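Local atomic coordinates of glycine cleavage system H protein 1 (Mycobacterium marinum, PDB entry 3TZU), a protein that probably shuttles the methylamine group of glycine from the P protein to the T protein of the glycine cleavage system on a covalently bound lipoyl cofactor. Residues G34-I40 with W112-P118; L51-L56 with V97-I103; S15-H20 with L124-Y130. One frame throughout, in Å; residues are numbered along the deposited sequence.

Contact 1: G34-I40 with W112-P118; sequences GPVRVGI and WLYSVQP
W112 opens the second segment by laying its indole against the side chain of R37, next to an antiparallel strand pair that begins with a classic beta bulge, within the larger sheet of a lipoyl-domain fold. The guanidinium lies flat on the indole, planes 14° apart, with R37 CZ 3.6 Å from the centroid of the five-membered ring of W112. This is a cation-pi stack, extended by a CH-pi contact from R37 CD over the same ring; a straight arginine chain from CG to NE carries the flat group across the face. L113 and Y114 then share one partner, V38, which defines the bulge. L113 N donates to V38 O at 3.0 Å, whereas the bond from Y114 N to the same oxygen is weak. L113 also sends CD1 to I40 CG2. The ring of Y114 stands beside V38, which places CB over one face, 4.0 Å from the ring centroid, and CG2 against CE1; V38 N donates to Y114 O, completing the hydrogen-bonded pair. P84 packs on both. S115 faces R37 as a non-hydrogen-bonded pair, while its backbone bonds instead to V90 and E91 of strand 88-92. V116 pairs with V36 through two backbone bonds, and its CG1 touches V38 CG2 at 4.0 Å. Q117, bent at its second torsion (chi2 82°), turns its amide back to G34 and P35. P118 finishes the walk: its CG meets CG2 of V36 at 3.8 Å, the two side chains crossing at about a right angle.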
loop_
_atom_site.group_PDB
_atom_site.type_symbol
_atom_site.label_atom_id
_atom_site.label_comp_id
_atom_site.label_asym_id
_atom_site.label_seq_id
_atom_site.Cartn_x
_atom_site.Cartn_y
_atom_site.Cartn_z
ATOM N N GLY A 34 2.098 -3.456 30.965
ATOM C CA GLY A 34 2.911 -4.506 30.321
ATOM C C GLY A 34 3.054 -4.315 28.808
ATOM O O GLY A 34 2.328 -3.521 28.220
ATOM N N PRO A 35 4.016 -5.021 28.174
ATOM C CA PRO A 35 4.303 -4.904 26.738
ATOM C C PRO A 35 3.147 -5.303 25.803
ATOM O O PRO A 35 2.554 -6.372 25.994
ATOM C CB PRO A 35 5.477 -5.868 26.527
ATOM C CG PRO A 35 5.590 -6.678 27.791
ATOM C CD PRO A 35 5.040 -5.817 28.871
ATOM N N VAL A 36 2.861 -4.466 24.798
ATOM C CA VAL A 36 1.795 -4.753 23.822
ATOM C C VAL A 36 2.346 -4.891 22.420
ATOM O O VAL A 36 3.199 -4.115 22.004
ATOM C CB VAL A 36 0.675 -3.694 23.805
ATOM C CG1 VAL A 36 -0.106 -3.757 25.137
ATOM C CG2 VAL A 36 1.243 -2.322 23.523
ATOM N N ARG A 37 1.873 -5.912 21.715
ATOM C CA ARG A 37 2.342 -6.163 20.348
ATOM C C ARG A 37 1.782 -5.143 19.320
ATOM O O ARG A 37 0.706 -4.567 19.509
ATOM C CB ARG A 37 2.045 -7.616 19.917
ATOM C CG ARG A 37 2.683 -8.697 20.807
ATOM C CD ARG A 37 2.305 -10.109 20.357
ATOM N NE ARG A 37 3.145 -11.104 21.015
ATOM C CZ ARG A 37 3.160 -12.417 20.762
ATOM N NH1 ARG A 37 2.382 -12.958 19.837
ATOM N NH2 ARG A 37 3.972 -13.206 21.459
ATOM N N VAL A 38 2.581 -4.911 18.271
ATOM C CA VAL A 38 2.240 -4.048 17.163
ATOM C C VAL A 38 2.466 -4.863 15.904
ATOM O O VAL A 38 3.378 -5.708 15.896
ATOM C CB VAL A 38 3.175 -2.829 17.064
ATOM C CG1 VAL A 38 2.913 -2.056 15.751
ATOM C CG2 VAL A 38 3.060 -1.946 18.287
ATOM N N GLY A 39 1.654 -4.612 14.868
ATOM C CA GLY A 39 1.815 -5.251 13.563
ATOM C C GLY A 39 1.185 -4.453 12.432
ATOM O O GLY A 39 0.735 -3.314 12.626
ATOM N N ILE A 40 1.145 -5.048 11.240
ATOM C CA ILE A 40 0.515 -4.390 10.075
ATOM C C ILE A 40 -0.850 -5.026 9.798
ATOM O O ILE A 40 -1.100 -6.159 10.168
ATOM C CB ILE A 40 1.400 -4.384 8.835
ATOM C CG1 ILE A 40 1.659 -5.796 8.289
ATOM C CG2 ILE A 40 2.732 -3.679 9.110
ATOM C CD1 ILE A 40 2.243 -5.792 6.883
ATOM N N TRP A 112 2.771 -10.765 13.951
ATOM C CA TRP A 112 3.114 -9.597 14.776
ATOM C C TRP A 112 4.599 -9.282 14.629
ATOM O O TRP A 112 5.423 -10.179 14.370
ATOM C CB TRP A 112 2.751 -9.859 16.237
ATOM C CG TRP A 112 3.609 -10.907 16.890
ATOM C CD1 TRP A 112 3.473 -12.291 16.816
ATOM C CD2 TRP A 112 4.793 -10.693 17.716
ATOM N NE1 TRP A 112 4.452 -12.919 17.519
ATOM C CE2 TRP A 112 5.280 -12.023 18.084
ATOM C CE3 TRP A 112 5.477 -9.576 18.170
ATOM C CZ2 TRP A 112 6.399 -12.200 18.892
ATOM C CZ3 TRP A 112 6.603 -9.764 18.985
ATOM C CH2 TRP A 112 7.052 -11.041 19.336
ATOM N N LEU A 113 4.956 -8.010 14.771
ATOM C CA LEU A 113 6.300 -7.559 14.380
ATOM C C LEU A 113 7.181 -7.267 15.571
ATOM O O LEU A 113 8.373 -7.550 15.531
ATOM C CB LEU A 113 6.197 -6.310 13.496
ATOM C CG LEU A 113 5.550 -6.489 12.104
ATOM C CD1 LEU A 113 5.583 -5.183 11.291
ATOM C CD2 LEU A 113 6.199 -7.631 11.332
ATOM N N TYR A 114 6.610 -6.670 16.614
ATOM C CA TYR A 114 7.351 -6.344 17.841
ATOM C C TYR A 114 6.404 -6.073 19.001
ATOM O O TYR A 114 5.199 -6.009 18.827
ATOM C CB TYR A 114 8.337 -5.154 17.631
ATOM C CG TYR A 114 7.727 -3.791 17.360
ATOM C CD1 TYR A 114 7.252 -3.005 18.388
ATOM C CD2 TYR A 114 7.669 -3.275 16.065
ATOM C CE1 TYR A 114 6.700 -1.746 18.147
ATOM C CE2 TYR A 114 7.109 -2.020 15.806
ATOM C CZ TYR A 114 6.625 -1.263 16.862
ATOM O OH TYR A 114 6.076 -0.021 16.638
ATOM N N SER A 115 6.955 -5.962 20.205
ATOM C CA SER A 115 6.170 -5.532 21.358
ATOM C C SER A 115 6.859 -4.339 21.976
ATOM O O SER A 115 8.101 -4.274 22.017
ATOM C CB SER A 115 6.012 -6.645 22.388
ATOM O OG SER A 115 7.157 -6.751 23.204
ATOM N N VAL A 116 6.045 -3.396 22.436
ATOM C CA VAL A 116 6.521 -2.148 23.017
ATOM C C VAL A 116 5.906 -1.989 24.412
ATOM O O VAL A 116 4.795 -2.468 24.647
ATOM C CB VAL A 116 6.181 -0.933 22.094
ATOM C CG1 VAL A 116 4.687 -0.890 21.744
ATOM C CG2 VAL A 116 6.622 0.380 22.717
ATOM N N GLN A 117 6.640 -1.343 25.324
ATOM C CA GLN A 117 6.116 -0.983 26.649
ATOM C C GLN A 117 5.751 0.502 26.567
ATOM O O GLN A 117 6.630 1.327 26.535
ATOM C CB GLN A 117 7.183 -1.261 27.726
ATOM C CG GLN A 117 6.861 -0.817 29.151
ATOM C CD GLN A 117 6.002 -1.813 29.888
ATOM O OE1 GLN A 117 6.490 -2.549 30.733
ATOM N NE2 GLN A 117 4.717 -1.837 29.584
ATOM N N PRO A 118 4.453 0.849 26.486
ATOM C CA PRO A 118 4.131 2.223 26.054
ATOM C C PRO A 118 4.194 3.287 27.139
ATOM O O PRO A 118 3.839 3.013 28.255
ATOM C CB PRO A 118 2.678 2.108 25.538
ATOM C CG PRO A 118 2.319 0.663 25.630
ATOM C CD PRO A 118 3.239 0.034 26.611
#

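Contact 2: L51-L56 with V97-I103; sequences LVFVQL and VDDPATI
L51 and V54 present the bumps of strand 51-55, and helices 94-98 and 101-105 with the turn between them supply the surface that receives them. CD1 of L51 presses against the branch point of I103, 3.6 Å from its CB and nearly as close to its CG2, the two chains running roughly perpendicular. V54 works with both branches. Its CG2 meets I103 CD1 tip to tip at 3.4 Å and lies 3.9 Å from P100 CB; its CG1 faces V97 CG2. The ring of P100 is thus a wedge between L51 and V54, with CB beside both side chains and CG against the backbone carbonyl of V52. Farther along, L56 and V97 pass antiparallel to each other, CD1 of the leucine and CG2 of the valine 3.2 Å apart, shorter than a usual van der Waals separation. No direct hydrogen bond joins the segments. A water bridges them instead, accepting from V54 N and donating to V97 O at 2.7 Å. In the turn, D99 O accepts from both T102 N and T102 OG1. L113 packs against L56 and I103, continuing the apolar layer inward. The side chain of V52 lies about 9 Å from that of K76, the predicted lipoylation site, which carries no lipoyl group here. The contact packs two short helices on an outer strand of the three-stranded sheet in a lipoyl-domain fold.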
loop_
_atom_site.group_PDB
_atom_site.type_symbol
_atom_site.label_atom_id
_atom_site.label_comp_id
_atom_site.label_asym_id
_atom_site.label_seq_id
_atom_site.Cartn_x
_atom_site.Cartn_y
_atom_site.Cartn_z
ATOM N N LEU A 51 5.702 -10.098 0.662
ATOM C CA LEU A 51 6.742 -9.537 1.510
ATOM C C LEU A 51 8.110 -10.265 1.362
ATOM O O LEU A 51 8.169 -11.495 1.392
ATOM C CB LEU A 51 6.281 -9.588 2.950
ATOM C CG LEU A 51 5.036 -8.738 3.254
ATOM C CD1 LEU A 51 4.762 -8.664 4.754
ATOM C CD2 LEU A 51 5.165 -7.313 2.725
ATOM N N VAL A 52 9.193 -9.494 1.199
ATOM C CA VAL A 52 10.519 -10.079 1.034
ATOM C C VAL A 52 11.545 -9.664 2.093
ATOM O O VAL A 52 12.497 -10.395 2.333
ATOM C CB VAL A 52 11.062 -9.892 -0.396
ATOM C CG1 VAL A 52 10.219 -10.725 -1.349
ATOM C CG2 VAL A 52 11.057 -8.422 -0.809
ATOM N N PHE A 53 11.339 -8.527 2.753
ATOM C CA PHE A 53 12.306 -8.043 3.751
ATOM C C PHE A 53 11.593 -7.212 4.799
ATOM O O PHE A 53 10.642 -6.488 4.488
ATOM C CB PHE A 53 13.407 -7.226 3.062
ATOM C CG PHE A 53 14.410 -6.600 4.004
ATOM C CD1 PHE A 53 15.317 -7.384 4.708
ATOM C CD2 PHE A 53 14.487 -5.227 4.131
ATOM C CE1 PHE A 53 16.240 -6.811 5.566
ATOM C CE2 PHE A 53 15.414 -4.645 4.989
ATOM C CZ PHE A 53 16.297 -5.432 5.701
ATOM N N VAL A 54 12.044 -7.359 6.046
ATOM C CA VAL A 54 11.467 -6.675 7.188
ATOM C C VAL A 54 12.622 -6.231 8.078
ATOM O O VAL A 54 13.563 -7.015 8.318
ATOM C CB VAL A 54 10.500 -7.576 7.986
ATOM C CG1 VAL A 54 10.005 -6.843 9.219
ATOM C CG2 VAL A 54 9.318 -8.030 7.122
ATOM N N GLN A 55 12.558 -4.969 8.521
ATOM C CA GLN A 55 13.577 -4.333 9.364
ATOM C C GLN A 55 12.883 -3.776 10.577
ATOM O O GLN A 55 11.974 -2.970 10.471
ATOM C CB GLN A 55 14.291 -3.220 8.568
ATOM C CG GLN A 55 15.262 -2.334 9.336
ATOM C CD GLN A 55 16.469 -1.939 8.486
ATOM O OE1 GLN A 55 17.599 -2.359 8.783
ATOM N NE2 GLN A 55 16.238 -1.185 7.393
ATOM N N LEU A 56 13.310 -4.232 11.744
ATOM C CA LEU A 56 12.647 -3.876 12.991
ATOM C C LEU A 56 13.576 -3.078 13.848
ATOM O O LEU A 56 14.779 -3.109 13.655
ATOM C CB LEU A 56 12.194 -5.132 13.741
ATOM C CG LEU A 56 11.257 -5.992 12.883
ATOM C CD1 LEU A 56 10.996 -7.318 13.575
ATOM C CD2 LEU A 56 9.950 -5.271 12.588
ATOM N N VAL A 97 10.757 -11.660 10.721
ATOM C CA VAL A 97 11.877 -11.124 9.951
ATOM C C VAL A 97 12.475 -12.198 9.070
ATOM O O VAL A 97 12.771 -11.951 7.896
ATOM C CB VAL A 97 13.000 -10.546 10.866
ATOM C CG1 VAL A 97 14.331 -10.395 10.115
ATOM C CG2 VAL A 97 12.561 -9.216 11.471
ATOM N N ASP A 98 12.669 -13.383 9.642
ATOM C CA ASP A 98 13.278 -14.489 8.917
ATOM C C ASP A 98 12.418 -15.030 7.792
ATOM O O ASP A 98 12.941 -15.379 6.753
ATOM C CB ASP A 98 13.613 -15.631 9.856
ATOM C CG ASP A 98 14.852 -15.366 10.679
ATOM O OD1 ASP A 98 15.488 -14.305 10.516
ATOM O OD2 ASP A 98 15.183 -16.225 11.497
ATOM N N ASP A 99 11.112 -15.117 8.001
ATOM C CA ASP A 99 10.197 -15.651 6.984
ATOM C C ASP A 99 9.065 -14.660 6.787
ATOM O O ASP A 99 7.974 -14.856 7.288
ATOM C CB ASP A 99 9.671 -17.032 7.400
ATOM C CG ASP A 99 8.770 -17.689 6.329
ATOM O OD1 ASP A 99 8.687 -17.209 5.170
ATOM O OD2 ASP A 99 8.130 -18.709 6.669
ATOM N N PRO A 100 9.326 -13.581 6.051
ATOM C CA PRO A 100 8.306 -12.545 5.975
ATOM C C PRO A 100 6.999 -12.998 5.298
ATOM O O PRO A 100 5.971 -12.388 5.519
ATOM C CB PRO A 100 9.003 -11.408 5.211
ATOM C CG PRO A 100 10.452 -11.754 5.215
ATOM C CD PRO A 100 10.503 -13.246 5.243
ATOM N N ALA A 101 7.019 -14.096 4.545
ATOM C CA ALA A 101 5.761 -14.719 4.087
ATOM C C ALA A 101 4.758 -14.997 5.231
ATOM O O ALA A 101 3.543 -14.978 5.028
ATOM C CB ALA A 101 6.051 -15.985 3.304
ATOM N N THR A 102 5.257 -15.237 6.436
ATOM C CA THR A 102 4.380 -15.433 7.594
ATOM C C THR A 102 3.495 -14.203 7.930
ATOM O O THR A 102 2.374 -14.349 8.418
ATOM C CB THR A 102 5.203 -15.838 8.855
ATOM O OG1 THR A 102 6.175 -16.837 8.509
ATOM C CG2 THR A 102 4.280 -16.437 9.934
ATOM N N ILE A 103 3.997 -12.995 7.693
ATOM C CA ILE A 103 3.241 -11.792 8.020
ATOM C C ILE A 103 1.969 -11.753 7.141
ATOM O O ILE A 103 0.879 -11.401 7.609
ATOM C CB ILE A 103 4.073 -10.522 7.781
ATOM C CG1 ILE A 103 5.368 -10.537 8.616
ATOM C CG2 ILE A 103 3.260 -9.275 8.080
ATOM C CD1 ILE A 103 6.473 -9.648 8.044
HETATM O O HOH W 1 13.737 -9.681 6.758
#

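Contact 3: S15-H20 with L124-Y130; sequences SYTADH and LLTASEY. With EDO (1,2-ethanediol), chain G.
Y16 and L125 form a single antiparallel bridge of the hydrogen-bonded type, and beside it Y16, H20 and Y130 make an aromatic cluster. Y16 N donates to L125 O, and L125 N donates back to Y16 O at 2.7 Å. Next to the bridge the rings of Y16 and Y130 run nearly parallel, 13° apart, but are slid so far that they barely overlap; CD2 of Y16 sits over one face of Y130 near its rim. A127 CB touches Y16 CE1, and L125 CD1 lies against the backbone of T17 and A18. Y130 reaches from the helix to the type I turn T17-H20 because its first torsion (chi1 175°) swings CG away from the backbone N. Behind these groups, T126 and E129 form a capping box at the start of helix 127-133: T126 OG1 accepts from E129 N, and T126 N donates to E129 OE1. P11 O takes the hydroxyl of Y16, T41 OG1 is a second partner for that of Y130, and E46 O of the second subunit bonds H20 NE2. Across the cluster, Y130 OH meets the histidine ring edge in its plane, 2.7 Å from H20 ND1 in a nearly linear hydrogen bond.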
loop_
_atom_site.group_PDB
_atom_site.type_symbol
_atom_site.label_atom_id
_atom_site.label_comp_id
_atom_site.label_asym_id
_atom_site.label_seq_id
_atom_site.Cartn_x
_atom_site.Cartn_y
_atom_site.Cartn_z
ATOM N N SER A 15 -6.537 -1.873 18.413
ATOM C CA SER A 15 -6.639 -0.504 17.885
ATOM C C SER A 15 -5.785 -0.393 16.646
ATOM O O SER A 15 -4.891 -1.212 16.422
ATOM C CB SER A 15 -6.195 0.548 18.924
ATOM O OG SER A 15 -6.954 0.461 20.130
ATOM N N TYR A 16 -6.043 0.641 15.852
ATOM C CA TYR A 16 -5.419 0.785 14.535
ATOM C C TYR A 16 -4.932 2.190 14.296
ATOM O O TYR A 16 -5.367 3.126 14.968
ATOM C CB TYR A 16 -6.442 0.435 13.449
ATOM C CG TYR A 16 -6.888 -1.001 13.521
ATOM C CD1 TYR A 16 -7.919 -1.382 14.330
ATOM C CD2 TYR A 16 -6.247 -1.971 12.789
ATOM C CE1 TYR A 16 -8.309 -2.709 14.422
ATOM C CE2 TYR A 16 -6.645 -3.286 12.833
ATOM C CZ TYR A 16 -7.675 -3.653 13.666
ATOM O OH TYR A 16 -8.064 -4.967 13.712
ATOM N N THR A 17 -4.036 2.331 13.313
ATOM C CA THR A 17 -3.619 3.652 12.865
ATOM C C THR A 17 -3.979 3.912 11.412
ATOM O O THR A 17 -4.173 2.989 10.645
ATOM C CB THR A 17 -2.122 3.871 13.094
ATOM O OG1 THR A 17 -1.361 3.068 12.185
ATOM C CG2 THR A 17 -1.767 3.511 14.533
ATOM N N ALA A 18 -4.058 5.189 11.053
ATOM C CA ALA A 18 -4.233 5.609 9.667
ATOM C C ALA A 18 -3.099 5.104 8.756
ATOM O O ALA A 18 -3.289 4.946 7.546
ATOM C CB ALA A 18 -4.352 7.141 9.594
ATOM N N ASP A 19 -1.934 4.827 9.333
ATOM C CA ASP A 19 -0.798 4.277 8.573
ATOM C C ASP A 19 -0.780 2.735 8.445
ATOM O O ASP A 19 0.247 2.156 8.075
ATOM C CB ASP A 19 0.508 4.804 9.161
ATOM C CG ASP A 19 0.633 6.328 9.009
ATOM O OD1 ASP A 19 0.045 6.920 8.083
ATOM O OD2 ASP A 19 1.319 6.953 9.817
ATOM N N HIS A 20 -1.919 2.093 8.726
ATOM C CA HIS A 20 -2.122 0.660 8.483
ATOM C C HIS A 20 -1.363 -0.273 9.388
ATOM O O HIS A 20 -0.931 -1.350 8.973
ATOM C CB HIS A 20 -1.882 0.315 7.017
ATOM C CG HIS A 20 -2.691 1.140 6.075
ATOM N ND1 HIS A 20 -4.013 1.045 6.012
ATOM C CD2 HIS A 20 -2.322 2.156 5.197
ATOM C CE1 HIS A 20 -4.479 1.937 5.113
ATOM N NE2 HIS A 20 -3.434 2.610 4.617
ATOM N N LEU A 124 -5.255 6.877 17.474
ATOM C CA LEU A 124 -5.675 5.496 17.319
ATOM C C LEU A 124 -7.125 5.458 16.901
ATOM O O LEU A 124 -7.921 6.243 17.377
ATOM C CB LEU A 124 -5.508 4.728 18.623
ATOM C CG LEU A 124 -4.069 4.557 19.127
ATOM C CD1 LEU A 124 -4.019 3.559 20.282
ATOM C CD2 LEU A 124 -3.106 4.146 18.022
ATOM N N LEU A 125 -7.432 4.538 15.991
ATOM C CA LEU A 125 -8.769 4.331 15.452
ATOM C C LEU A 125 -9.347 2.997 15.975
ATOM O O LEU A 125 -8.607 2.052 16.205
ATOM C CB LEU A 125 -8.656 4.281 13.916
ATOM C CG LEU A 125 -7.944 5.450 13.198
ATOM C CD1 LEU A 125 -7.653 5.151 11.719
ATOM C CD2 LEU A 125 -8.759 6.740 13.329
ATOM N N THR A 126 -10.669 2.900 16.118
ATOM C CA THR A 126 -11.324 1.594 16.325
ATOM C C THR A 126 -11.369 0.823 15.013
ATOM O O THR A 126 -11.181 1.423 13.948
ATOM C CB THR A 126 -12.772 1.746 16.790
ATOM O OG1 THR A 126 -13.542 2.285 15.710
ATOM C CG2 THR A 126 -12.879 2.650 18.064
ATOM N N ALA A 127 -11.636 -0.487 15.070
ATOM C CA ALA A 127 -11.758 -1.294 13.825
ATOM C C ALA A 127 -12.828 -0.740 12.881
ATOM O O ALA A 127 -12.703 -0.824 11.642
ATOM C CB ALA A 127 -12.064 -2.756 14.118
ATOM N N SER A 128 -13.879 -0.180 13.454
ATOM C CA SER A 128 -14.936 0.383 12.638
ATOM C C SER A 128 -14.446 1.642 11.906
ATOM O O SER A 128 -14.645 1.777 10.684
ATOM C CB SER A 128 -16.176 0.704 13.462
ATOM O OG SER A 128 -17.105 1.293 12.579
ATOM N N GLU A 129 -13.774 2.537 12.632
ATOM C CA GLU A 129 -13.292 3.768 12.013
ATOM C C GLU A 129 -12.285 3.478 10.913
ATOM O O GLU A 129 -12.342 4.091 9.832
ATOM C CB GLU A 129 -12.696 4.708 13.040
ATOM C CG GLU A 129 -13.730 5.194 14.044
ATOM C CD GLU A 129 -13.133 5.795 15.309
ATOM O OE1 GLU A 129 -11.999 5.460 15.721
ATOM O OE2 GLU A 129 -13.822 6.607 15.931
ATOM N N TYR A 130 -11.403 2.516 11.168
ATOM C CA TYR A 130 -10.349 2.154 10.227
ATOM C C TYR A 130 -10.916 1.483 8.979
ATOM O O TYR A 130 -10.506 1.802 7.856
ATOM C CB TYR A 130 -9.338 1.233 10.917
ATOM C CG TYR A 130 -8.266 0.705 10.005
ATOM C CD1 TYR A 130 -7.180 1.494 9.652
ATOM C CD2 TYR A 130 -8.322 -0.591 9.515
ATOM C CE1 TYR A 130 -6.195 1.013 8.807
ATOM C CE2 TYR A 130 -7.338 -1.089 8.667
ATOM C CZ TYR A 130 -6.279 -0.278 8.312
ATOM O OH TYR A 130 -5.283 -0.747 7.497
HETATM C C1 EDO G . 2.553 0.102 7.245
HETATM O O1 EDO G . 3.387 -0.619 6.316
HETATM C C2 EDO G . 3.445 0.799 8.262
HETATM O O2 EDO G . 3.011 2.131 8.625
#

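Overall arrangement
The three contacts show how a small fold is closed by successively wider loops of chain: contact 2 lies within the span of contact 1, which lies within that of contact 3. Contacts 1 and 3 both reach the five-stranded sheet, where strands 36-40 and 114-118 are neighbours and strand 15-16 is at one edge; their centres are 15 Å apart. Contact 2, 16 Å from contact 1, attaches strand 51-55 to the helices, and I103 meets L113 between the two. Contacts 2 and 3 lie on opposite sides of the chain's centre, 22 Å apart; contact 1 touches both. Within the chain contact 2 lies near K76, the predicted lipoylation site, whereas D19 of contact 3 packs on K76 of the second subunit.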